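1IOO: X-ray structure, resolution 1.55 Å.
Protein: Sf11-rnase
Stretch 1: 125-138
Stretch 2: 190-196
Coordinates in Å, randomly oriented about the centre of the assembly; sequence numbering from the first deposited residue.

Stretch 1, residues 125-138: RIIPGSSYTFQDIF
Stretch 2 190-196: AKVLFRR

The most unusual feature of this contact is a proline lying on a phenylalanine ring beside the chain terminus. Pro128 CG sits 3.8 Å from the centroid of the Phe194 ring, 14° off the ring normal, so the pair makes a CH-pi contact over one face. The proline ring is C-gamma exo. Phe194 has chi1 t (-166°) and chi2 7°.

Pro128 lies in a type II beta turn from Ile127 to Ser130. Its phi/psi are -60/148, and those of Gly129 are 106/-6. At the Gly129 angles a CB would jam against the carbonyl O of Pro128, so the position calls for glycine. Gly129 N donates to Phe194 O, a hydrogen bond of 2.7 Å at 161°. Pro128 CA also approaches Phe194 O, at 3.1 Å, as a CA-H...O contact.

From the end of the turn the chain pairs antiparallel with the other stretch. The N-to-C directions of the strand axes make an angle of 138°, and the axes come within 4.4 Å of each other. Phe194 N donates to Ser130 O at 2.9 Å. Tyr132 (-141/160) and Val192 (-110/128) form a reciprocal pair: Tyr132 N donates to Val192 O at 2.8 Å, and Val192 N donates to Tyr132 O at 2.5 Å, which is short. Between these bonds Ser131 (-115/148) faces Leu193 (-76/133) as a non-hydrogen-bonded pair, Ser131 CA to Leu193 CA 4.1 Å. Ser131 CA lies 3.1 Å from Val192 O in a second CA-H...O contact.

Side chains alternate across the sheet. Ser131 (chi1 m) and Leu193 (chi1 t, chi2 p) share one face, with Ser131 OG 3.8 Å from Leu193 CD1. Tyr132, Val192 and Phe194 share the other. Tyr132 is m with chi2 83°. Tyr132 CE1 lies 4.0 Å from Phe194 CB, which sits at the edge of the tyrosine ring. Tyr132 OH donates to Ile127 O at 2.8 Å and so ties the strand back to the start of the turn. Ile126 CG2 (m, t) lies 3.9 Å from Phe194 CD2.

A helix begins at Phe134. Thr133 (p) caps it, Thr133 OG1 accepting from Asp136 N at 3.2 Å. Ile137 (m, t) points toward the other stretch, and Ile137 CD1 packs 3.9 Å from Val192 CB; Val192 is t.

Two waters bridge the stretches. One donates to Ser131 O at 2.7 Å and accepts from Lys191 NZ (m, t, t, t) at 2.9 Å. The second accepts from Phe134 N at 2.9 Å and donates to Ala190 O at 2.7 Å. Arg196 (t, p, m) is C-terminal; Arg196 NE lies 3.0 Å from Pro128 CB, which is near the guanidinium plane.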

# COMPACT_ATOMS: atom_id res chain seq x y z
N ARG A 125 6.10 6.04 19.84
CA ARG A 125 6.19 7.49 20.00
C ARG A 125 6.38 8.20 18.67
O ARG A 125 7.04 9.23 18.59
CB ARG A 125 7.28 7.84 21.01
CG ARG A 125 6.95 7.27 22.38
CD ARG A 125 7.94 7.67 23.46
NE ARG A 125 7.57 7.07 24.74
CZ ARG A 125 8.23 7.27 25.88
NH1 ARG A 125 9.30 8.05 25.90
NH2 ARG A 125 7.82 6.67 26.99
N ILE A 126 5.78 7.63 17.63
CA ILE A 126 5.81 8.23 16.29
C ILE A 126 4.39 8.56 15.86
O ILE A 126 3.60 7.66 15.58
CB ILE A 126 6.47 7.27 15.27
CG1 ILE A 126 7.94 7.04 15.63
CG2 ILE A 126 6.38 7.85 13.86
CD1 ILE A 126 8.62 5.95 14.81
N ILE A 127 4.06 9.85 15.85
CA ILE A 127 2.70 10.27 15.51
C ILE A 127 2.70 11.37 14.45
O ILE A 127 3.69 12.07 14.26
CB ILE A 127 1.95 10.76 16.76
CG1 ILE A 127 2.73 11.90 17.43
CG2 ILE A 127 1.75 9.60 17.73
CD1 ILE A 127 2.02 12.52 18.63
N PRO A 128 1.57 11.53 13.74
CA PRO A 128 1.47 12.57 12.71
C PRO A 128 1.68 13.96 13.29
O PRO A 128 1.33 14.21 14.44
CB PRO A 128 0.06 12.37 12.16
CG PRO A 128 -0.17 10.89 12.35
CD PRO A 128 0.37 10.67 13.74
N GLY A 129 2.26 14.84 12.49
CA GLY A 129 2.48 16.20 12.95
C GLY A 129 3.93 16.52 13.29
O GLY A 129 4.25 17.67 13.59
N SER A 130 4.79 15.51 13.24
CA SER A 130 6.21 15.71 13.54
C SER A 130 7.09 14.89 12.60
O SER A 130 6.58 14.14 11.77
CB SER A 130 6.51 15.32 14.99
OG SER A 130 5.74 16.09 15.89
N SER A 131 8.40 15.05 12.75
CA SER A 131 9.34 14.33 11.91
C SER A 131 10.18 13.36 12.73
O SER A 131 10.48 13.61 13.90
CB SER A 131 10.24 15.32 11.17
OG SER A 131 9.46 16.17 10.36
N TYR A 132 10.56 12.26 12.10
CA TYR A 132 11.33 11.22 12.76
C TYR A 132 12.38 10.66 11.84
O TYR A 132 12.28 10.79 10.62
CB TYR A 132 10.38 10.11 13.19
CG TYR A 132 9.17 10.63 13.92
CD1 TYR A 132 8.06 11.11 13.22
CD2 TYR A 132 9.15 10.67 15.31
CE1 TYR A 132 6.96 11.63 13.89
CE2 TYR A 132 8.05 11.19 15.99
CZ TYR A 132 6.96 11.67 15.28
OH TYR A 132 5.87 12.18 15.94
N THR A 133 13.39 10.02 12.42
CA THR A 133 14.44 9.42 11.61
C THR A 133 13.90 8.21 10.86
O THR A 133 12.96 7.56 11.31
CB THR A 133 15.65 8.95 12.45
OG1 THR A 133 15.26 7.91 13.35
CG2 THR A 133 16.23 10.12 13.24
N PHE A 134 14.48 7.94 9.70
CA PHE A 134 14.08 6.79 8.92
C PHE A 134 14.19 5.51 9.73
O PHE A 134 13.28 4.68 9.72
CB PHE A 134 14.97 6.67 7.67
CG PHE A 134 14.75 5.41 6.90
CD1 PHE A 134 13.79 5.34 5.90
CD2 PHE A 134 15.50 4.27 7.20
CE1 PHE A 134 13.58 4.16 5.21
CE2 PHE A 134 15.29 3.08 6.51
CZ PHE A 134 14.33 3.03 5.52
N GLN A 135 15.29 5.38 10.46
CA GLN A 135 15.55 4.18 11.25
C GLN A 135 14.48 3.95 12.31
O GLN A 135 14.07 2.81 12.54
CB GLN A 135 16.93 4.26 11.92
CG GLN A 135 17.42 2.92 12.43
CD GLN A 135 17.60 1.90 11.32
OE1 GLN A 135 18.25 2.18 10.31
NE2 GLN A 135 17.02 0.72 11.49
N ASP A 136 14.04 5.02 12.96
CA ASP A 136 13.00 4.89 13.99
C ASP A 136 11.69 4.39 13.38
O ASP A 136 11.02 3.53 13.94
CB ASP A 136 12.78 6.21 14.72
CG ASP A 136 13.87 6.50 15.74
OD1 ASP A 136 14.72 5.61 15.98
OD2 ASP A 136 13.88 7.61 16.32
N ILE A 137 11.33 4.94 12.22
CA ILE A 137 10.13 4.50 11.53
C ILE A 137 10.27 3.04 11.09
O ILE A 137 9.39 2.22 11.34
CB ILE A 137 9.85 5.39 10.29
CG1 ILE A 137 9.53 6.81 10.75
CG2 ILE A 137 8.68 4.82 9.48
CD1 ILE A 137 9.50 7.82 9.61
N PHE A 138 11.40 2.74 10.45
CA PHE A 138 11.70 1.39 9.99
C PHE A 138 11.61 0.38 11.14
O PHE A 138 10.93 -0.64 11.04
CB PHE A 138 13.11 1.38 9.38
CG PHE A 138 13.56 0.04 8.88
CD1 PHE A 138 13.40 -0.31 7.54
CD2 PHE A 138 14.16 -0.87 9.75
CE1 PHE A 138 13.84 -1.56 7.08
CE2 PHE A 138 14.59 -2.11 9.29
CZ PHE A 138 14.44 -2.45 7.96
N ALA A 190 18.30 13.45 6.84
CA ALA A 190 17.35 14.33 7.51
C ALA A 190 16.16 13.54 8.02
O ALA A 190 15.90 12.43 7.56
CB ALA A 190 16.89 15.42 6.56
N LYS A 191 15.43 14.11 8.96
CA LYS A 191 14.26 13.44 9.50
C LYS A 191 13.15 13.34 8.46
O LYS A 191 13.16 14.06 7.45
CB LYS A 191 13.75 14.16 10.75
CG LYS A 191 14.71 14.06 11.94
CD LYS A 191 14.04 14.47 13.24
CE LYS A 191 14.96 14.25 14.43
NZ LYS A 191 14.25 14.48 15.72
N VAL A 192 12.20 12.45 8.71
CA VAL A 192 11.09 12.22 7.81
C VAL A 192 9.78 12.72 8.42
O VAL A 192 9.44 12.37 9.55
CB VAL A 192 10.94 10.71 7.50
CG1 VAL A 192 9.77 10.47 6.56
CG2 VAL A 192 12.23 10.19 6.88
N LEU A 193 9.05 13.54 7.67
CA LEU A 193 7.80 14.08 8.14
C LEU A 193 6.67 13.05 8.09
O LEU A 193 6.52 12.32 7.12
CB LEU A 193 7.40 15.29 7.28
CG LEU A 193 6.02 15.90 7.54
CD1 LEU A 193 5.98 16.48 8.95
CD2 LEU A 193 5.73 16.98 6.50
N PHE A 194 5.91 12.97 9.19
CA PHE A 194 4.71 12.16 9.25
C PHE A 194 3.53 13.12 9.22
O PHE A 194 3.10 13.62 10.26
CB PHE A 194 4.72 11.31 10.54
CG PHE A 194 3.70 10.19 10.58
CD1 PHE A 194 2.93 9.86 9.47
CD2 PHE A 194 3.53 9.45 11.75
CE1 PHE A 194 2.00 8.81 9.52
CE2 PHE A 194 2.60 8.40 11.81
CZ PHE A 194 1.84 8.08 10.70
N ARG A 195 3.05 13.42 8.02
CA ARG A 195 2.03 14.45 7.84
C ARG A 195 0.74 14.19 8.59
O ARG A 195 0.18 13.10 8.57
CB ARG A 195 1.74 14.66 6.35
CG ARG A 195 0.90 15.90 6.07
CD ARG A 195 0.82 16.16 4.57
NE ARG A 195 2.12 16.51 4.00
CZ ARG A 195 2.70 17.70 4.13
NH1 ARG A 195 2.10 18.67 4.81
NH2 ARG A 195 3.89 17.91 3.59
N ARG A 196 0.26 15.24 9.26
CA ARG A 196 -0.99 15.19 10.00
C ARG A 196 -2.18 15.23 9.04
O ARG A 196 -3.14 14.46 9.22
CB ARG A 196 -1.05 16.39 10.95
CG ARG A 196 -2.34 16.50 11.75
CD ARG A 196 -2.37 15.52 12.90
NE ARG A 196 -2.39 14.14 12.44
CZ ARG A 196 -3.42 13.58 11.80
NH1 ARG A 196 -4.51 14.29 11.54
NH2 ARG A 196 -3.35 12.31 11.43
OXT ARG A 196 -2.12 16.06 8.10
O HOH W 1 11.82 12.93 16.12
O HOH W 2 16.22 9.90 8.47